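Long-range contacts in competence protein ComEA-related protein (Thermus thermophilus, PDB 2DUY), which is of unknown function but probably binds DNA through its two helix-hairpin-helix motifs: residues A[20-24]-A[47-52]; A[39-43]-A[55-61]. The contacts are given in a common frame with arbitrary orientation. Residue numbers count along the deposited sequence, not the author numbering.

Contact 1: residues A[20-24]-A[47-52]; sequences SLNEA and RPYARV
In this helix-hairpin-helix domain, two loops without regular secondary structure meet: 20-24 leads from strand 19-20 towards helix 26-29, and the loop after helix 37-45 contributes 47-52. Their CA atoms come nearest at Asn22 and Pro48, 5.8 Å apart. Ser20 (chi1 t) starts an ST motif, its OG accepting from Glu23 N at 3.0 Å, while Ala24 N bonds to Ser20 O at 3.0 Å; the same OG is hydrogen-bonded to the carbonyl O of Pro75. The resulting turn brings carbonyls round to face Arg47. Leu21 (m, t) lays CB 3.7 Å from Tyr49 CD1 and CD1 4.2 Å from Val52 CG2, Leu21 and Val52 also touching Leu73 of strand 73-74; Leu21 O accepts from Arg47 NE at 2.7 Å and NH2 at 2.9 Å. Asn22 (chi1 m) points CB away, yet its amide swings back to pair with the backbone of Tyr49 in both directions: Tyr49 N to Asn22 OD1 is 2.8 Å, and Asn22 ND2 to Tyr49 O is 2.9 Å. The Arg47-Pro48 peptide is cis. Arg47, nearly extended (m, t, t), thus donates near its guanidinium plane to the carbonyls of Leu21 and Ala24, the latter through NH2 to Ala24 O at 2.7 Å.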
loop_
_atom_site.group_PDB
_atom_site.type_symbol
_atom_site.label_atom_id
_atom_site.label_comp_id
_atom_site.label_asym_id
_atom_site.label_seq_id
_atom_site.Cartn_x
_atom_site.Cartn_y
_atom_site.Cartn_z
ATOM N N SER A 20 2.730 -0.237 6.937
ATOM C CA SER A 20 3.400 1.034 6.638
ATOM C C SER A 20 3.761 1.163 5.160
ATOM O O SER A 20 4.500 0.333 4.628
ATOM C CB SER A 20 4.685 1.162 7.461
ATOM O OG SER A 20 5.459 2.270 7.016
ATOM N N LEU A 21 3.254 2.206 4.505
ATOM C CA LEU A 21 3.543 2.416 3.095
ATOM C C LEU A 21 5.028 2.641 2.881
ATOM O O LEU A 21 5.564 2.255 1.854
ATOM C CB LEU A 21 2.775 3.629 2.529
ATOM C CG LEU A 21 1.268 3.421 2.348
ATOM C CD1 LEU A 21 0.632 4.693 1.841
ATOM C CD2 LEU A 21 1.024 2.271 1.367
ATOM N N ASN A 22 5.680 3.245 3.868
ATOM C CA ASN A 22 7.104 3.561 3.775
ATOM C C ASN A 22 8.074 2.464 4.175
ATOM O O ASN A 22 9.206 2.420 3.682
ATOM C CB ASN A 22 7.424 4.783 4.637
ATOM C CG ASN A 22 6.963 6.074 4.006
ATOM O OD1 ASN A 22 6.928 6.198 2.782
ATOM N ND2 ASN A 22 6.636 7.062 4.840
ATOM N N GLU A 23 7.637 1.573 5.054
ATOM C CA GLU A 23 8.537 0.548 5.559
ATOM C C GLU A 23 8.271 -0.914 5.212
ATOM O O GLU A 23 9.129 -1.766 5.439
ATOM C CB GLU A 23 8.639 0.722 7.079
ATOM C CG GLU A 23 9.006 2.150 7.488
ATOM C CD GLU A 23 9.034 2.349 8.991
ATOM O OE1 GLU A 23 8.082 1.904 9.665
ATOM O OE2 GLU A 23 10.002 2.961 9.497
ATOM N N ALA A 24 7.105 -1.219 4.658
ATOM C CA ALA A 24 6.792 -2.603 4.306
ATOM C C ALA A 24 7.664 -3.157 3.184
ATOM O O ALA A 24 8.136 -2.416 2.325
ATOM C CB ALA A 24 5.332 -2.711 3.908
ATOM N N ARG A 47 8.215 5.919 -2.776
ATOM C CA ARG A 47 8.533 6.385 -1.423
ATOM C C ARG A 47 9.411 7.629 -1.443
ATOM O O ARG A 47 10.202 7.810 -2.365
ATOM C CB ARG A 47 9.245 5.276 -0.644
ATOM C CG ARG A 47 8.310 4.137 -0.274
ATOM C CD ARG A 47 9.022 2.912 0.276
ATOM N NE ARG A 47 8.009 1.941 0.685
ATOM C CZ ARG A 47 8.245 0.687 1.055
ATOM N NH1 ARG A 47 9.486 0.204 1.070
ATOM N NH2 ARG A 47 7.225 -0.083 1.426
ATOM N N PRO A 48 9.313 8.481 -0.413
ATOM C CA PRO A 48 8.451 8.368 0.765
ATOM C C PRO A 48 7.056 8.956 0.585
ATOM O O PRO A 48 6.824 9.771 -0.308
ATOM C CB PRO A 48 9.233 9.135 1.828
ATOM C CG PRO A 48 9.774 10.279 1.039
ATOM C CD PRO A 48 10.248 9.617 -0.260
ATOM N N TYR A 49 6.149 8.528 1.457
ATOM C CA TYR A 49 4.772 9.014 1.493
ATOM C C TYR A 49 4.625 9.807 2.792
ATOM O O TYR A 49 5.029 9.327 3.854
ATOM C CB TYR A 49 3.782 7.838 1.503
ATOM C CG TYR A 49 3.883 6.988 0.259
ATOM C CD1 TYR A 49 4.685 5.847 0.226
ATOM C CD2 TYR A 49 3.257 7.385 -0.918
ATOM C CE1 TYR A 49 4.858 5.135 -0.954
ATOM C CE2 TYR A 49 3.426 6.686 -2.097
ATOM C CZ TYR A 49 4.230 5.563 -2.110
ATOM O OH TYR A 49 4.409 4.888 -3.288
ATOM N N ALA A 50 4.076 11.020 2.717
ATOM C CA ALA A 50 3.883 11.829 3.925
ATOM C C ALA A 50 2.543 11.461 4.555
ATOM O O ALA A 50 2.354 11.590 5.766
ATOM C CB ALA A 50 3.918 13.323 3.584
ATOM N N ARG A 51 1.607 11.017 3.721
ATOM C CA ARG A 51 0.296 10.585 4.184
ATOM C C ARG A 51 -0.196 9.497 3.237
ATOM O O ARG A 51 0.300 9.367 2.115
ATOM C CB ARG A 51 -0.704 11.759 4.248
ATOM C CG ARG A 51 -1.079 12.409 2.891
ATOM C CD ARG A 51 -0.416 13.772 2.699
ATOM N NE ARG A 51 -0.770 14.391 1.409
ATOM C CZ ARG A 51 -1.738 15.287 1.233
ATOM N NH1 ARG A 51 -2.475 15.692 2.259
ATOM N NH2 ARG A 51 -1.970 15.791 0.018
ATOM N N VAL A 52 -1.165 8.708 3.687
ATOM C CA VAL A 52 -1.680 7.624 2.867
ATOM C C VAL A 52 -2.272 8.132 1.564
ATOM O O VAL A 52 -2.218 7.455 0.541
ATOM C CB VAL A 52 -2.725 6.800 3.650
ATOM C CG1 VAL A 52 -3.416 5.805 2.743
ATOM C CG2 VAL A 52 -2.023 6.055 4.795
#

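Contact 2: residues A[39-43]-A[55-61]; sequences LARRI and LLKVKGI
Arg42 (m, t, t) leans over the turn at 58-61, its CB 3.5 Å from Val58 CG1 and one guanidinium face over Lys59 CB, 3.8 Å from Arg42 NH1. The turn forms part of the hairpin of the second helix-hairpin-helix motif, with the sequence VKGI preceding helix 63-69, and it packs against one side of helix 37-45. Residues 39-43 are helical, with Ile43 N to Leu39 O at 2.9 Å. Across the contact, 55-57 is the last part of a 3-10 segment, Val58 N reaching Leu55 O at 3.0 Å, and a type II turn follows, closed by Ile61 N to Val58 O at 3.3 Å. CA atoms are nearest for Ile43 with Val58 (6.3 Å) and Leu39 with Gly60 (6.9 Å). Gly60 has phi/psi of 100/-9, where a CB would jam against the preceding carbonyl O and also clash with Leu39 CD2; glycine therefore suits both the turn and the packing. Leu39 (m, t) brings CD2 to 3.4 Å from Lys59 O and 4.1 Å from Ile61 CG1. In the buried part, Ile43 CG1 lies 3.8 Å from both Leu55 CD1 and Ile61 CD1. At the outer edge, Arg42 NH1 donates to Lys59 O at 2.9 Å, and one water accepts from Arg42 NH2 at 2.9 Å and from Lys59 NZ at 2.7 Å.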
loop_
_atom_site.group_PDB
_atom_site.type_symbol
_atom_site.label_atom_id
_atom_site.label_comp_id
_atom_site.label_asym_id
_atom_site.label_seq_id
_atom_site.Cartn_x
_atom_site.Cartn_y
_atom_site.Cartn_z
ATOM N N LEU A 39 1.969 -3.367 -8.679
ATOM C CA LEU A 39 1.585 -2.230 -7.852
ATOM C C LEU A 39 2.487 -2.130 -6.619
ATOM O O LEU A 39 2.860 -1.030 -6.216
ATOM C CB LEU A 39 0.120 -2.348 -7.422
ATOM C CG LEU A 39 -0.902 -2.060 -8.522
ATOM C CD1 LEU A 39 -2.313 -2.273 -7.976
ATOM C CD2 LEU A 39 -0.728 -0.636 -9.029
ATOM N N ALA A 40 2.841 -3.272 -6.035
ATOM C CA ALA A 40 3.701 -3.281 -4.857
ATOM C C ALA A 40 5.035 -2.629 -5.203
ATOM O O ALA A 40 5.573 -1.841 -4.420
ATOM C CB ALA A 40 3.919 -4.714 -4.362
ATOM N N ARG A 41 5.556 -2.953 -6.380
ATOM C CA ARG A 41 6.826 -2.390 -6.843
ATOM C C ARG A 41 6.731 -0.873 -7.011
ATOM O O ARG A 41 7.624 -0.134 -6.590
ATOM C CB ARG A 41 7.222 -3.008 -8.182
ATOM C CG ARG A 41 8.662 -2.738 -8.577
ATOM C CD ARG A 41 8.893 -2.915 -10.079
ATOM N NE ARG A 41 8.778 -1.647 -10.801
ATOM C CZ ARG A 41 7.641 -1.115 -11.241
ATOM N NH1 ARG A 41 6.483 -1.740 -11.050
ATOM N NH2 ARG A 41 7.662 0.058 -11.863
ATOM N N ARG A 42 5.655 -0.408 -7.640
ATOM C CA ARG A 42 5.474 1.031 -7.844
ATOM C C ARG A 42 5.319 1.766 -6.515
ATOM O O ARG A 42 5.749 2.907 -6.375
ATOM C CB ARG A 42 4.244 1.300 -8.712
ATOM C CG ARG A 42 4.386 0.802 -10.140
ATOM C CD ARG A 42 3.078 0.910 -10.898
ATOM N NE ARG A 42 3.237 0.530 -12.299
ATOM C CZ ARG A 42 2.231 0.399 -13.157
ATOM N NH1 ARG A 42 0.979 0.615 -12.756
ATOM N NH2 ARG A 42 2.474 0.062 -14.420
ATOM N N ILE A 43 4.687 1.123 -5.543
ATOM C CA ILE A 43 4.518 1.756 -4.243
ATOM C C ILE A 43 5.902 1.974 -3.620
ATOM O O ILE A 43 6.189 3.061 -3.139
ATOM C CB ILE A 43 3.632 0.897 -3.308
ATOM C CG1 ILE A 43 2.183 0.953 -3.804
ATOM C CG2 ILE A 43 3.725 1.408 -1.852
ATOM C CD1 ILE A 43 1.234 0.018 -3.069
ATOM N N LEU A 55 -0.644 8.027 -1.902
ATOM C CA LEU A 55 -0.630 6.813 -2.713
ATOM C C LEU A 55 -1.253 7.091 -4.079
ATOM O O LEU A 55 -1.056 6.326 -5.034
ATOM C CB LEU A 55 -1.398 5.706 -1.999
ATOM C CG LEU A 55 -1.164 4.270 -2.444
ATOM C CD1 LEU A 55 0.338 3.911 -2.322
ATOM C CD2 LEU A 55 -2.010 3.359 -1.557
ATOM N N LEU A 56 -2.000 8.186 -4.182
ATOM C CA LEU A 56 -2.619 8.540 -5.455
ATOM C C LEU A 56 -1.570 8.917 -6.502
ATOM O O LEU A 56 -1.909 9.119 -7.671
ATOM C CB LEU A 56 -3.627 9.686 -5.281
ATOM C CG LEU A 56 -4.917 9.278 -4.560
ATOM C CD1 LEU A 56 -5.837 10.477 -4.396
ATOM C CD2 LEU A 56 -5.617 8.180 -5.379
ATOM N N LYS A 57 -0.304 9.017 -6.099
ATOM C CA LYS A 57 0.741 9.328 -7.076
ATOM C C LYS A 57 1.202 8.056 -7.787
ATOM O O LYS A 57 1.927 8.124 -8.776
ATOM C CB LYS A 57 1.958 9.979 -6.416
ATOM C CG LYS A 57 2.827 9.036 -5.608
ATOM C CD LYS A 57 4.142 9.712 -5.236
ATOM C CE LYS A 57 4.485 9.505 -3.778
ATOM N NZ LYS A 57 5.764 10.192 -3.419
ATOM N N VAL A 58 0.769 6.900 -7.290
ATOM C CA VAL A 58 1.174 5.623 -7.876
ATOM C C VAL A 58 0.271 5.231 -9.033
ATOM O O VAL A 58 -0.949 5.201 -8.888
ATOM C CB VAL A 58 1.140 4.497 -6.832
ATOM C CG1 VAL A 58 1.591 3.190 -7.467
ATOM C CG2 VAL A 58 2.033 4.858 -5.661
ATOM N N LYS A 59 0.871 4.934 -10.183
ATOM C CA LYS A 59 0.076 4.562 -11.348
ATOM C C LYS A 59 -0.660 3.268 -11.049
ATOM O O LYS A 59 -0.061 2.300 -10.584
ATOM C CB LYS A 59 0.974 4.386 -12.578
ATOM C CG LYS A 59 0.216 4.207 -13.895
ATOM C CD LYS A 59 1.183 4.210 -15.089
ATOM C CE LYS A 59 0.459 4.379 -16.425
ATOM N NZ LYS A 59 -0.486 3.268 -16.720
ATOM N N GLY A 60 -1.966 3.260 -11.294
ATOM C CA GLY A 60 -2.742 2.057 -11.057
ATOM C C GLY A 60 -3.546 1.999 -9.775
ATOM O O GLY A 60 -4.339 1.077 -9.591
ATOM N N ILE A 61 -3.345 2.960 -8.880
ATOM C CA ILE A 61 -4.087 2.977 -7.627
ATOM C C ILE A 61 -5.165 4.058 -7.671
ATOM O O ILE A 61 -4.942 5.197 -7.269
ATOM C CB ILE A 61 -3.153 3.217 -6.422
ATOM C CG1 ILE A 61 -2.184 2.035 -6.287
ATOM C CG2 ILE A 61 -3.966 3.352 -5.148
ATOM C CD1 ILE A 61 -1.211 2.151 -5.121
HETATM O O HOH W 1 0.838 0.860 -16.718
#

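In the fold
The two contacts lie with centres about 11 Å apart, each about 8 Å from the centre of the 65 modelled residues. Their segments alternate along the chain, 20-24, 39-43, 47-52, 55-61, so the contacts cross along the sequence within a single helix-hairpin-helix domain. Helix 37-45 supplies one side of contact 2 and leads into the second segment of contact 1. They touch directly through Tyr49, whose OH lies 2.6 Å from Ile43 O, a probable hydrogen bond, and 3.4 Å from Val58 CG2. Contact 1 thus joins the loop that follows strand 19-20 to the loop after helix 37-45, and contact 2 packs the second hairpin on the first motif's helix, making one compact unit.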